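Local coordinates for assembly chaperone of ribosomal protein L4 (Acl4) (Chaetomium thermophilum, PDB 5TQB) that probably chaperones newly made ribosomal protein L4, holding it against a solenoid of TPR-like helices on its way to ribosome assembly, at residues R143-T148 with I174-M179; E206-S211 with R236-V241; T216-P219 with G224-P227; S230-V235 with S261-Y266. All coordinates share one frame; numbering follows the deposited sequence.

Contact 1: residues R143-T148 with I174-M179; sequences RRLAET and ITEATM. With EDO (1,2-ethanediol), chain I.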
loop_
_atom_site.group_PDB
_atom_site.type_symbol
_atom_site.label_atom_id
_atom_site.label_comp_id
_atom_site.label_asym_id
_atom_site.label_seq_id
_atom_site.Cartn_x
_atom_site.Cartn_y
_atom_site.Cartn_z
ATOM N N ARG B 143 -5.036 13.361 11.756
ATOM C CA ARG B 143 -5.038 12.721 10.446
ATOM C C ARG B 143 -6.190 11.732 10.324
ATOM O O ARG B 143 -6.838 11.665 9.281
ATOM C CB ARG B 143 -3.702 12.037 10.179
ATOM C CG ARG B 143 -2.587 13.022 9.919
ATOM C CD ARG B 143 -1.228 12.370 10.009
ATOM N NE ARG B 143 -0.161 13.356 9.883
ATOM C CZ ARG B 143 1.125 13.090 10.064
ATOM N NH1 ARG B 143 1.509 11.863 10.387
ATOM N NH2 ARG B 143 2.025 14.052 9.926
ATOM N N ARG B 144 -6.455 10.979 11.390
ATOM C CA ARG B 144 -7.587 10.055 11.400
ATOM C C ARG B 144 -8.892 10.835 11.275
ATOM O O ARG B 144 -9.834 10.391 10.611
ATOM C CB ARG B 144 -7.613 9.219 12.688
ATOM C CG ARG B 144 -6.437 8.255 12.871
ATOM C CD ARG B 144 -6.349 7.189 11.776
ATOM N NE ARG B 144 -5.551 7.633 10.633
ATOM C CZ ARG B 144 -4.227 7.779 10.644
ATOM N NH1 ARG B 144 -3.524 7.528 11.748
ATOM N NH2 ARG B 144 -3.600 8.189 9.548
ATOM N N LEU B 145 -8.947 11.992 11.932
ATOM C CA LEU B 145 -10.117 12.858 11.864
ATOM C C LEU B 145 -10.285 13.410 10.457
ATOM O O LEU B 145 -11.388 13.415 9.918
ATOM C CB LEU B 145 -10.004 14.016 12.857
ATOM C CG LEU B 145 -11.153 15.034 12.806
ATOM C CD1 LEU B 145 -12.490 14.371 13.104
ATOM C CD2 LEU B 145 -10.908 16.181 13.774
ATOM N N ALA B 146 -9.186 13.877 9.871
ATOM C CA ALA B 146 -9.209 14.433 8.522
ATOM C C ALA B 146 -9.710 13.389 7.532
ATOM O O ALA B 146 -10.527 13.682 6.650
ATOM C CB ALA B 146 -7.830 14.910 8.129
ATOM N N GLU B 147 -9.222 12.163 7.694
ATOM C CA GLU B 147 -9.644 11.051 6.857
ATOM C C GLU B 147 -11.126 10.736 7.063
ATOM O O GLU B 147 -11.801 10.281 6.145
ATOM C CB GLU B 147 -8.795 9.814 7.154
ATOM C CG GLU B 147 -7.343 9.923 6.689
ATOM C CD GLU B 147 -6.398 8.976 7.443
ATOM O OE1 GLU B 147 -6.887 8.046 8.122
ATOM O OE2 GLU B 147 -5.165 9.167 7.361
ATOM N N THR B 148 -11.628 10.981 8.271
ATOM C CA THR B 148 -13.032 10.729 8.581
ATOM C C THR B 148 -13.917 11.749 7.872
ATOM O O THR B 148 -14.983 11.412 7.347
ATOM C CB THR B 148 -13.291 10.789 10.100
ATOM O OG1 THR B 148 -12.545 9.751 10.755
ATOM C CG2 THR B 148 -14.765 10.606 10.411
ATOM N N ILE B 174 -14.018 19.865 3.757
ATOM C CA ILE B 174 -12.663 19.995 3.220
ATOM C C ILE B 174 -11.944 21.239 3.752
ATOM O O ILE B 174 -10.716 21.278 3.779
ATOM C CB ILE B 174 -12.628 19.980 1.666
ATOM C CG1 ILE B 174 -13.432 21.148 1.086
ATOM C CG2 ILE B 174 -13.145 18.646 1.136
ATOM C CD1 ILE B 174 -13.271 21.325 -0.420
ATOM N N THR B 175 -12.699 22.250 4.175
ATOM C CA THR B 175 -12.089 23.422 4.806
ATOM C C THR B 175 -11.522 23.043 6.176
ATOM O O THR B 175 -10.390 23.401 6.507
ATOM C CB THR B 175 -13.075 24.614 4.953
ATOM O OG1 THR B 175 -14.316 24.163 5.512
ATOM C CG2 THR B 175 -13.331 25.276 3.603
ATOM N N GLU B 176 -12.305 22.309 6.964
ATOM C CA GLU B 176 -11.840 21.829 8.261
ATOM C C GLU B 176 -10.676 20.840 8.118
ATOM O O GLU B 176 -9.729 20.877 8.899
ATOM C CB GLU B 176 -12.986 21.181 9.044
ATOM C CG GLU B 176 -12.545 20.554 10.373
ATOM C CD GLU B 176 -13.691 19.947 11.168
ATOM O OE1 GLU B 176 -14.865 20.232 10.845
ATOM O OE2 GLU B 176 -13.415 19.184 12.121
ATOM N N ALA B 177 -10.747 19.961 7.122
ATOM C CA ALA B 177 -9.724 18.934 6.938
ATOM C C ALA B 177 -8.377 19.531 6.525
ATOM O O ALA B 177 -7.328 19.077 6.983
ATOM C CB ALA B 177 -10.184 17.912 5.918
ATOM N N THR B 178 -8.400 20.542 5.660
ATOM C CA THR B 178 -7.167 21.211 5.249
ATOM C C THR B 178 -6.599 22.041 6.397
ATOM O O THR B 178 -5.399 22.309 6.454
ATOM C CB THR B 178 -7.375 22.125 4.022
ATOM O OG1 THR B 178 -8.505 22.979 4.236
ATOM C CG2 THR B 178 -7.597 21.297 2.767
HETATM N N MSE B 179 -7.470 22.445 7.313
HETATM C CA MSE B 179 -7.054 23.219 8.472
HETATM C C MSE B 179 -6.283 22.351 9.471
HETATM O O MSE B 179 -5.253 22.771 10.001
HETATM C CB MSE B 179 -8.280 23.827 9.151
HETATM C CG MSE B 179 -7.959 24.874 10.200
HETATM SE SE MSE B 179 -9.566 25.542 11.081
HETATM C CE MSE B 179 -10.173 23.886 11.918
HETATM C C1 EDO I . -5.304 5.264 7.344
HETATM O O1 EDO I . -4.827 5.971 6.217
HETATM C C2 EDO I . -6.670 4.699 7.029
HETATM O O2 EDO I . -7.411 5.669 6.322
#
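The methyl groups of A146 and A177 lie side by side between two helices running roughly antiparallel, CB to CB at 4.4 Å, and with nothing bulkier between them the backbones close to 4.8 Å between the two CA atoms. CB of A177 also lies 4.3 Å from the carbonyl O of A146. To one side L145, its CG anti to the backbone N (chi1 177°), sends CD2 to within 4.2 Å of E176 OE2; that carboxylate has its polar partner in R114, so the leucine methyl merely borders an ion pair. The other flank of helix 131-156 carries R144 and E147, one turn apart. The arginine grips the carboxylate side-on: NE meets OE1 at 2.9 Å in a nearly straight bond (174°), and NH2 reaches OE2 on its syn side, both oxygens lying close to the guanidinium plane. A bound 1,2-ethanediol gives O2 to E147 OE1 at 3.0 Å, and W184 NE1 adds a bond to OE2. A glutamine in place of E147 would probably leave the R144 guanidinium without its countercharge and freer to turn. R144, E147 and T148 also pack on the other protein chain of the assembly. A146 also touches T187 of helix 185-197, and L145 packs on A110, R114 and I117 of helix 100-125, so helix 131-156 has helices 100-125, 166-180 and 185-197 as neighbours.

Contact 2: residues E206-S211 with R236-V241; sequences EALRRS and RLLIEV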
loop_
_atom_site.group_PDB
_atom_site.type_symbol
_atom_site.label_atom_id
_atom_site.label_comp_id
_atom_site.label_asym_id
_atom_site.label_seq_id
_atom_site.Cartn_x
_atom_site.Cartn_y
_atom_site.Cartn_z
ATOM N N GLU B 206 -4.070 21.590 -9.285
ATOM C CA GLU B 206 -3.274 22.272 -8.272
ATOM C C GLU B 206 -3.266 21.488 -6.960
ATOM O O GLU B 206 -2.219 21.321 -6.331
ATOM C CB GLU B 206 -3.844 23.670 -8.038
ATOM C CG GLU B 206 -3.011 24.558 -7.131
ATOM C CD GLU B 206 -3.664 25.909 -6.890
ATOM O OE1 GLU B 206 -2.937 26.925 -6.833
ATOM O OE2 GLU B 206 -4.908 25.954 -6.758
ATOM N N ALA B 207 -4.437 20.998 -6.564
ATOM C CA ALA B 207 -4.585 20.245 -5.325
ATOM C C ALA B 207 -3.861 18.907 -5.398
ATOM O O ALA B 207 -3.185 18.508 -4.450
ATOM C CB ALA B 207 -6.056 20.026 -5.017
ATOM N N LEU B 208 -4.004 18.214 -6.523
ATOM C CA LEU B 208 -3.390 16.903 -6.692
ATOM C C LEU B 208 -1.867 16.993 -6.739
ATOM O O LEU B 208 -1.166 16.140 -6.193
ATOM C CB LEU B 208 -3.912 16.246 -7.967
ATOM C CG LEU B 208 -5.325 15.663 -7.901
ATOM C CD1 LEU B 208 -5.790 15.239 -9.285
ATOM C CD2 LEU B 208 -5.407 14.488 -6.937
ATOM N N ARG B 209 -1.361 18.031 -7.395
ATOM C CA ARG B 209 0.073 18.280 -7.464
ATOM C C ARG B 209 0.622 18.520 -6.062
ATOM O O ARG B 209 1.771 18.183 -5.765
ATOM C CB ARG B 209 0.349 19.499 -8.349
ATOM C CG ARG B 209 1.347 19.272 -9.481
ATOM C CD ARG B 209 0.868 19.914 -10.782
ATOM N NE ARG B 209 0.340 21.262 -10.574
ATOM C CZ ARG B 209 -0.494 21.887 -11.405
ATOM N NH1 ARG B 209 -0.911 21.294 -12.518
ATOM N NH2 ARG B 209 -0.916 23.109 -11.117
ATOM N N ARG B 210 -0.209 19.093 -5.197
ATOM C CA ARG B 210 0.193 19.363 -3.823
ATOM C C ARG B 210 0.233 18.092 -2.982
ATOM O O ARG B 210 1.152 17.899 -2.187
ATOM C CB ARG B 210 -0.744 20.379 -3.176
ATOM C CG ARG B 210 -0.462 20.581 -1.707
ATOM C CD ARG B 210 -0.980 21.904 -1.216
ATOM N NE ARG B 210 -0.621 22.121 0.178
ATOM C CZ ARG B 210 -0.932 23.210 0.868
ATOM N NH1 ARG B 210 -1.612 24.193 0.293
ATOM N NH2 ARG B 210 -0.563 23.315 2.138
ATOM N N SER B 211 -0.767 17.230 -3.152
ATOM C CA SER B 211 -0.825 15.981 -2.409
ATOM C C SER B 211 0.349 15.084 -2.771
ATOM O O SER B 211 0.913 14.415 -1.911
ATOM C CB SER B 211 -2.134 15.245 -2.689
ATOM O OG SER B 211 -2.170 14.759 -4.019
ATOM N N ARG B 236 -7.381 7.489 -10.360
ATOM C CA ARG B 236 -8.625 7.816 -11.048
ATOM C C ARG B 236 -8.761 9.332 -11.163
ATOM O O ARG B 236 -9.164 9.850 -12.207
ATOM C CB ARG B 236 -9.828 7.221 -10.308
ATOM C CG ARG B 236 -9.927 5.697 -10.386
ATOM C CD ARG B 236 -10.914 5.124 -9.357
ATOM N NE ARG B 236 -12.293 5.584 -9.562
ATOM C CZ ARG B 236 -13.265 4.878 -10.146
ATOM N NH1 ARG B 236 -13.043 3.651 -10.603
ATOM N NH2 ARG B 236 -14.480 5.402 -10.273
ATOM N N LEU B 237 -8.392 10.038 -10.098
ATOM C CA LEU B 237 -8.399 11.496 -10.105
ATOM C C LEU B 237 -7.389 12.061 -11.103
ATOM O O LEU B 237 -7.659 13.063 -11.758
ATOM C CB LEU B 237 -8.092 12.046 -8.711
ATOM C CG LEU B 237 -9.082 11.713 -7.591
ATOM C CD1 LEU B 237 -8.575 12.278 -6.285
ATOM C CD2 LEU B 237 -10.461 12.243 -7.887
ATOM N N LEU B 238 -6.227 11.421 -11.206
ATOM C CA LEU B 238 -5.156 11.890 -12.086
ATOM C C LEU B 238 -5.488 11.736 -13.573
ATOM O O LEU B 238 -5.150 12.600 -14.383
ATOM C CB LEU B 238 -3.859 11.137 -11.788
ATOM C CG LEU B 238 -3.129 11.477 -10.489
ATOM C CD1 LEU B 238 -1.947 10.543 -10.316
ATOM C CD2 LEU B 238 -2.664 12.923 -10.475
ATOM N N ILE B 239 -6.123 10.625 -13.934
ATOM C CA ILE B 239 -6.523 10.401 -15.317
ATOM C C ILE B 239 -7.684 11.333 -15.661
ATOM O O ILE B 239 -7.783 11.831 -16.780
ATOM C CB ILE B 239 -6.928 8.935 -15.554
ATOM C CG1 ILE B 239 -5.750 8.011 -15.264
ATOM C CG2 ILE B 239 -7.371 8.718 -16.994
ATOM C CD1 ILE B 239 -6.140 6.557 -15.110
ATOM N N GLU B 240 -8.546 11.572 -14.679
ATOM C CA GLU B 240 -9.697 12.446 -14.840
ATOM C C GLU B 240 -9.279 13.841 -15.300
ATOM O O GLU B 240 -9.848 14.378 -16.252
ATOM C CB GLU B 240 -10.470 12.541 -13.522
ATOM C CG GLU B 240 -11.764 13.349 -13.601
ATOM C CD GLU B 240 -12.886 12.610 -14.312
ATOM O OE1 GLU B 240 -13.113 11.425 -13.989
ATOM O OE2 GLU B 240 -13.540 13.215 -15.191
ATOM N N VAL B 241 -8.282 14.417 -14.630
ATOM C CA VAL B 241 -7.858 15.790 -14.913
ATOM C C VAL B 241 -6.567 15.861 -15.736
ATOM O O VAL B 241 -5.808 16.828 -15.633
ATOM C CB VAL B 241 -7.689 16.603 -13.612
ATOM C CG1 VAL B 241 -9.004 16.649 -12.841
ATOM C CG2 VAL B 241 -6.597 16.012 -12.755
#
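L208 carries this contact, its two methyls lying against L237, L238 and V241. CD1 meets CG2 of V241 at 3.6 Å and CD2 of L238 at 4.1 Å, and it also rests 3.8 Å from the carbonyl O of L237. CD2 turns instead to CD1 of L237, 3.9 Å away, the two leucine side chains crossing at about a right angle. The fork reaches this far because L208 has CG anti to its carbonyl carbon (chi1 -76°) and an extended second torsion. Shortened to an alanine, L208 would probably leave a gap between L237, L238 and V241 that the two helices could not fill without shifting. Within its own helix, S211 OG donates to the carbonyl O of L208 at 2.8 Å, tying the hydroxyl back to the backbone. V241 is placed by the end of the helix: it is the first residue to leave helical torsions, and its carbonyl O takes a bond from R205 NE. M243 touches both L208 and L238, while A192 of helix 185-197 also packs on L208. R236 and E240 turn to the other protein chain of the assembly, where a basic side chain of that chain pairs with E240 OE2. No hydrogen bond or ion pair joins the two segments, so their fit depends on dispersion and the exclusion of water, leaving polar recognition to R236 and E240.

Contact 3: residues T216-P219 with G224-P227; sequences THLP and GVPP. With EDO (1,2-ethanediol), chain K.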
loop_
_atom_site.group_PDB
_atom_site.type_symbol
_atom_site.label_atom_id
_atom_site.label_comp_id
_atom_site.label_asym_id
_atom_site.label_seq_id
_atom_site.Cartn_x
_atom_site.Cartn_y
_atom_site.Cartn_z
ATOM N N THR B 216 5.651 11.577 -2.752
ATOM C CA THR B 216 6.323 10.916 -3.878
ATOM C C THR B 216 7.838 10.849 -3.694
ATOM O O THR B 216 8.502 9.988 -4.267
ATOM C CB THR B 216 6.028 11.610 -5.218
ATOM O OG1 THR B 216 6.388 12.994 -5.135
ATOM C CG2 THR B 216 4.557 11.480 -5.573
ATOM N N HIS B 217 8.372 11.754 -2.882
ATOM C CA HIS B 217 9.807 11.822 -2.630
ATOM C C HIS B 217 10.222 10.997 -1.408
ATOM O O HIS B 217 11.410 10.882 -1.112
ATOM C CB HIS B 217 10.236 13.280 -2.442
ATOM C CG HIS B 217 9.439 14.014 -1.406
ATOM N ND1 HIS B 217 9.851 14.137 -0.097
ATOM C CD2 HIS B 217 8.249 14.655 -1.488
ATOM C CE1 HIS B 217 8.953 14.830 0.581
ATOM N NE2 HIS B 217 7.969 15.153 -0.239
ATOM N N LEU B 218 9.250 10.421 -0.705
ATOM C CA LEU B 218 9.536 9.625 0.489
ATOM C C LEU B 218 9.994 8.217 0.131
ATOM O O LEU B 218 9.706 7.731 -0.962
ATOM C CB LEU B 218 8.294 9.521 1.380
ATOM C CG LEU B 218 8.022 10.656 2.371
ATOM C CD1 LEU B 218 8.161 12.016 1.718
ATOM C CD2 LEU B 218 6.639 10.492 2.985
ATOM N N PRO B 219 10.712 7.553 1.054
ATOM C CA PRO B 219 11.013 6.132 0.855
ATOM C C PRO B 219 9.735 5.301 0.943
ATOM O O PRO B 219 8.828 5.676 1.686
ATOM C CB PRO B 219 11.977 5.803 2.001
ATOM C CG PRO B 219 11.759 6.862 3.018
ATOM C CD PRO B 219 11.337 8.090 2.276
ATOM N N GLY B 224 4.445 8.232 5.821
ATOM C CA GLY B 224 3.838 9.335 5.091
ATOM C C GLY B 224 3.215 8.946 3.755
ATOM O O GLY B 224 2.476 9.734 3.163
ATOM N N VAL B 225 3.509 7.737 3.279
ATOM C CA VAL B 225 2.995 7.258 1.994
ATOM C C VAL B 225 1.572 6.736 2.162
ATOM O O VAL B 225 1.333 5.866 2.999
ATOM C CB VAL B 225 3.878 6.126 1.421
ATOM C CG1 VAL B 225 3.309 5.590 0.098
ATOM C CG2 VAL B 225 5.298 6.617 1.222
ATOM N N PRO B 226 0.621 7.255 1.365
ATOM C CA PRO B 226 -0.776 6.841 1.545
ATOM C C PRO B 226 -1.016 5.360 1.268
ATOM O O PRO B 226 -0.307 4.771 0.453
ATOM C CB PRO B 226 -1.547 7.709 0.534
ATOM C CG PRO B 226 -0.546 8.278 -0.371
ATOM C CD PRO B 226 0.749 8.336 0.373
ATOM N N PRO B 227 -2.011 4.759 1.941
ATOM C CA PRO B 227 -2.314 3.342 1.720
ATOM C C PRO B 227 -2.684 3.036 0.271
ATOM O O PRO B 227 -3.164 3.917 -0.446
ATOM C CB PRO B 227 -3.530 3.099 2.621
ATOM C CG PRO B 227 -3.511 4.201 3.613
ATOM C CD PRO B 227 -2.951 5.373 2.896
HETATM C C1 EDO K . -1.401 6.346 6.661
HETATM O O1 EDO K . -2.298 5.275 6.841
HETATM C C2 EDO K . -0.354 5.968 5.636
HETATM O O2 EDO K . 0.581 7.016 5.512
#
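Apolar contacts carry most of the meeting between L218 and the residues G224 and V225. L218 reaches across with two parts of its side chain: CD2 settles 3.7 Å from CA of G224, a close approach made possible by the missing side chain there, and CB lies 4.2 Å from CG2 of V225. The leucine has CG anti to its carbonyl carbon, beside the backbone N (chi1 -85°), which aims one methyl at the glycine while the other, CD1, lies over one face of the H217 ring, toward its rim. V225 offers the same CG2 to the carbonyl O of P219 at 3.7 Å, a plain van der Waals touch. W215, also in the loop, packs on V225 and P226 and widens the apolar patch. This is the fifteen-residue connection between helix 201-212 and helix 228-240 of the helical array; it folds back on itself here, so that 216-219 and 224-227 face each other with four residues between them. Polar links lie around the patch and none crosses it. G224 N bonds to D222 OD1 and T216 OG1 to the carbonyl of L212, each a local tie along the chain, and the P226 carbonyl takes a bond from R231 NH1 of the helix that follows. P227 holds the N-cap position of that helix. A 1,2-ethanediol molecule, probably from the crystallisation liquor, has its O2 at 2.9 Å from V225 O and its O1 at 3.6 Å from CG of P227.

Contact 4: residues S230-V235 with S261-Y266; sequences SRVSLV and SVEVWY
V232 and V264 have the nearest CA atoms of segments 230-235 and 261-266, 7.1 Å apart, on helices 228-240 and 262-281. Across that gap CG2 of V232 meets CG2 of V264 at 4.2 Å, the two branched side chains crossing at an oblique angle. In both valines CG1 is anti to the backbone N (chi1 175° and 173°), which places CG2 beside the N, the branch that makes the touch. The other methyl of V232, CG1, lies 4.3 Å from OE1 of E263, whose chain runs out extended from its own helix. With CB of V232 directed at the opposite helix and that of E263 directed back, the valine side chain projects between the E263 and V264 side chains. No hydrogen bond or salt bridge spans the interface; it is a small patch of branched aliphatic groups beside one carboxylate. S261 holds the N-cap position of helix 262-281, and its carbonyl O receives W265 N at 3.2 Å in the first turn, so the contact grips the very start of that helix. Away from the touching atoms, R231 forms a salt bridge with E257 of helix 244-257, and W265 stacks edge-to-face with W302 of helix 291-313. The other protein chain packs an aromatic side chain on V232 and bonds to S261 OG and Y266 OH, so helices 228-240 and 262-281 together line a surface for that partner, with V264 also packing on I255 of helix 244-257.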
loop_
_atom_site.group_PDB
_atom_site.type_symbol
_atom_site.label_atom_id
_atom_site.label_comp_id
_atom_site.label_asym_id
_atom_site.label_seq_id
_atom_site.Cartn_x
_atom_site.Cartn_y
_atom_site.Cartn_z
ATOM N N SER B 230 -6.106 4.052 -1.167
ATOM C CA SER B 230 -6.163 5.498 -1.298
ATOM C C SER B 230 -5.425 5.965 -2.559
ATOM O O SER B 230 -5.800 6.969 -3.172
ATOM C CB SER B 230 -5.571 6.151 -0.046
ATOM O OG SER B 230 -5.653 7.560 -0.110
ATOM N N ARG B 231 -4.382 5.235 -2.948
ATOM C CA ARG B 231 -3.607 5.589 -4.137
ATOM C C ARG B 231 -4.296 5.125 -5.415
ATOM O O ARG B 231 -4.019 5.638 -6.494
ATOM C CB ARG B 231 -2.190 5.019 -4.057
ATOM C CG ARG B 231 -1.186 5.978 -3.419
ATOM C CD ARG B 231 -0.226 5.262 -2.499
ATOM N NE ARG B 231 0.714 4.435 -3.236
ATOM C CZ ARG B 231 1.308 3.350 -2.749
ATOM N NH1 ARG B 231 1.064 2.934 -1.514
ATOM N NH2 ARG B 231 2.150 2.675 -3.513
ATOM N N VAL B 232 -5.192 4.154 -5.294
ATOM C CA VAL B 232 -6.008 3.743 -6.423
ATOM C C VAL B 232 -6.949 4.894 -6.769
ATOM O O VAL B 232 -7.047 5.300 -7.927
ATOM C CB VAL B 232 -6.813 2.465 -6.115
ATOM C CG1 VAL B 232 -7.765 2.126 -7.265
ATOM C CG2 VAL B 232 -5.873 1.303 -5.852
ATOM N N SER B 233 -7.624 5.421 -5.751
ATOM C CA SER B 233 -8.513 6.563 -5.917
ATOM C C SER B 233 -7.760 7.726 -6.544
ATOM O O SER B 233 -8.296 8.450 -7.396
ATOM C CB SER B 233 -9.093 6.974 -4.565
ATOM O OG SER B 233 -9.611 8.292 -4.591
ATOM N N LEU B 234 -6.510 7.895 -6.128
ATOM C CA LEU B 234 -5.671 8.962 -6.656
ATOM C C LEU B 234 -5.492 8.828 -8.168
ATOM O O LEU B 234 -5.630 9.806 -8.899
ATOM C CB LEU B 234 -4.309 8.959 -5.965
ATOM C CG LEU B 234 -3.281 9.943 -6.519
ATOM C CD1 LEU B 234 -3.752 11.379 -6.314
ATOM C CD2 LEU B 234 -1.937 9.708 -5.872
ATOM N N VAL B 235 -5.189 7.619 -8.632
ATOM C CA VAL B 235 -4.967 7.388 -10.056
ATOM C C VAL B 235 -6.191 7.775 -10.886
ATOM O O VAL B 235 -6.050 8.316 -11.983
ATOM C CB VAL B 235 -4.593 5.922 -10.337
ATOM C CG1 VAL B 235 -4.579 5.631 -11.826
ATOM C CG2 VAL B 235 -3.229 5.609 -9.753
ATOM N N SER B 261 -3.065 -7.105 -8.673
ATOM C CA SER B 261 -4.140 -6.128 -8.592
ATOM C C SER B 261 -4.731 -5.852 -9.972
ATOM O O SER B 261 -4.174 -5.080 -10.754
ATOM C CB SER B 261 -3.626 -4.825 -7.988
ATOM O OG SER B 261 -4.666 -3.872 -7.906
ATOM N N VAL B 262 -5.863 -6.485 -10.252
ATOM C CA VAL B 262 -6.515 -6.368 -11.544
ATOM C C VAL B 262 -6.787 -4.913 -11.883
ATOM O O VAL B 262 -6.471 -4.449 -12.982
ATOM C CB VAL B 262 -7.848 -7.138 -11.564
ATOM C CG1 VAL B 262 -8.580 -6.940 -12.910
ATOM C CG2 VAL B 262 -7.606 -8.612 -11.308
ATOM N N GLU B 263 -7.367 -4.200 -10.923
ATOM C CA GLU B 263 -7.828 -2.839 -11.146
ATOM C C GLU B 263 -6.668 -1.891 -11.427
ATOM O O GLU B 263 -6.831 -0.896 -12.137
ATOM C CB GLU B 263 -8.640 -2.359 -9.944
ATOM C CG GLU B 263 -9.364 -1.042 -10.176
ATOM C CD GLU B 263 -10.600 -0.881 -9.302
ATOM O OE1 GLU B 263 -11.081 0.261 -9.163
ATOM O OE2 GLU B 263 -11.101 -1.896 -8.766
ATOM N N VAL B 264 -5.492 -2.204 -10.892
ATOM C CA VAL B 264 -4.325 -1.359 -11.127
ATOM C C VAL B 264 -3.706 -1.620 -12.500
ATOM O O VAL B 264 -3.205 -0.692 -13.136
ATOM C CB VAL B 264 -3.283 -1.507 -10.011
ATOM C CG1 VAL B 264 -1.997 -0.751 -10.351
ATOM C CG2 VAL B 264 -3.862 -0.978 -8.709
ATOM N N TRP B 265 -3.736 -2.868 -12.964
ATOM C CA TRP B 265 -3.259 -3.161 -14.311
ATOM C C TRP B 265 -4.142 -2.423 -15.315
ATOM O O TRP B 265 -3.656 -1.856 -16.289
ATOM C CB TRP B 265 -3.265 -4.665 -14.599
ATOM C CG TRP B 265 -2.085 -5.408 -14.035
ATOM C CD1 TRP B 265 -2.100 -6.333 -13.031
ATOM C CD2 TRP B 265 -0.718 -5.290 -14.450
ATOM N NE1 TRP B 265 -0.829 -6.798 -12.795
ATOM C CE2 TRP B 265 0.039 -6.173 -13.650
ATOM C CE3 TRP B 265 -0.061 -4.524 -15.416
ATOM C CZ2 TRP B 265 1.422 -6.309 -13.788
ATOM C CZ3 TRP B 265 1.312 -4.660 -15.552
ATOM C CH2 TRP B 265 2.038 -5.548 -14.745
ATOM N N TYR B 266 -5.442 -2.412 -15.049
ATOM C CA TYR B 266 -6.386 -1.709 -15.901
ATOM C C TYR B 266 -6.128 -0.206 -15.914
ATOM O O TYR B 266 -6.018 0.404 -16.974
ATOM C CB TYR B 266 -7.816 -1.975 -15.442
ATOM C CG TYR B 266 -8.821 -1.124 -16.165
ATOM C CD1 TYR B 266 -9.227 -1.444 -17.452
ATOM C CD2 TYR B 266 -9.353 0.009 -15.571
ATOM C CE1 TYR B 266 -10.139 -0.669 -18.121
ATOM C CE2 TYR B 266 -10.259 0.795 -16.233
ATOM C CZ TYR B 266 -10.652 0.452 -17.510
ATOM O OH TYR B 266 -11.567 1.239 -18.170
#

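Overall arrangement
The four contacts follow a run of the helical array from helix 131-156 to helix 262-281. Contact 1 closes first along the chain. Contact 2 then opens on helix 201-212, encloses contact 3 in the loop between its segments, and interlocks with contact 4, since both use helix 228-240. Contacts 2 and 4, with centres about 14 Å apart, touch where L208 CD2 meets L234 CD1 at 3.6 Å; contact 3 touches contact 4 through P226 and R231. Contact 1 lies about 23 Å from contact 4, centre to centre, across the middle of the chain. Contacts 1, 2 and 4 each include residues that meet the other protein chain, consistent with client binding along the solenoid.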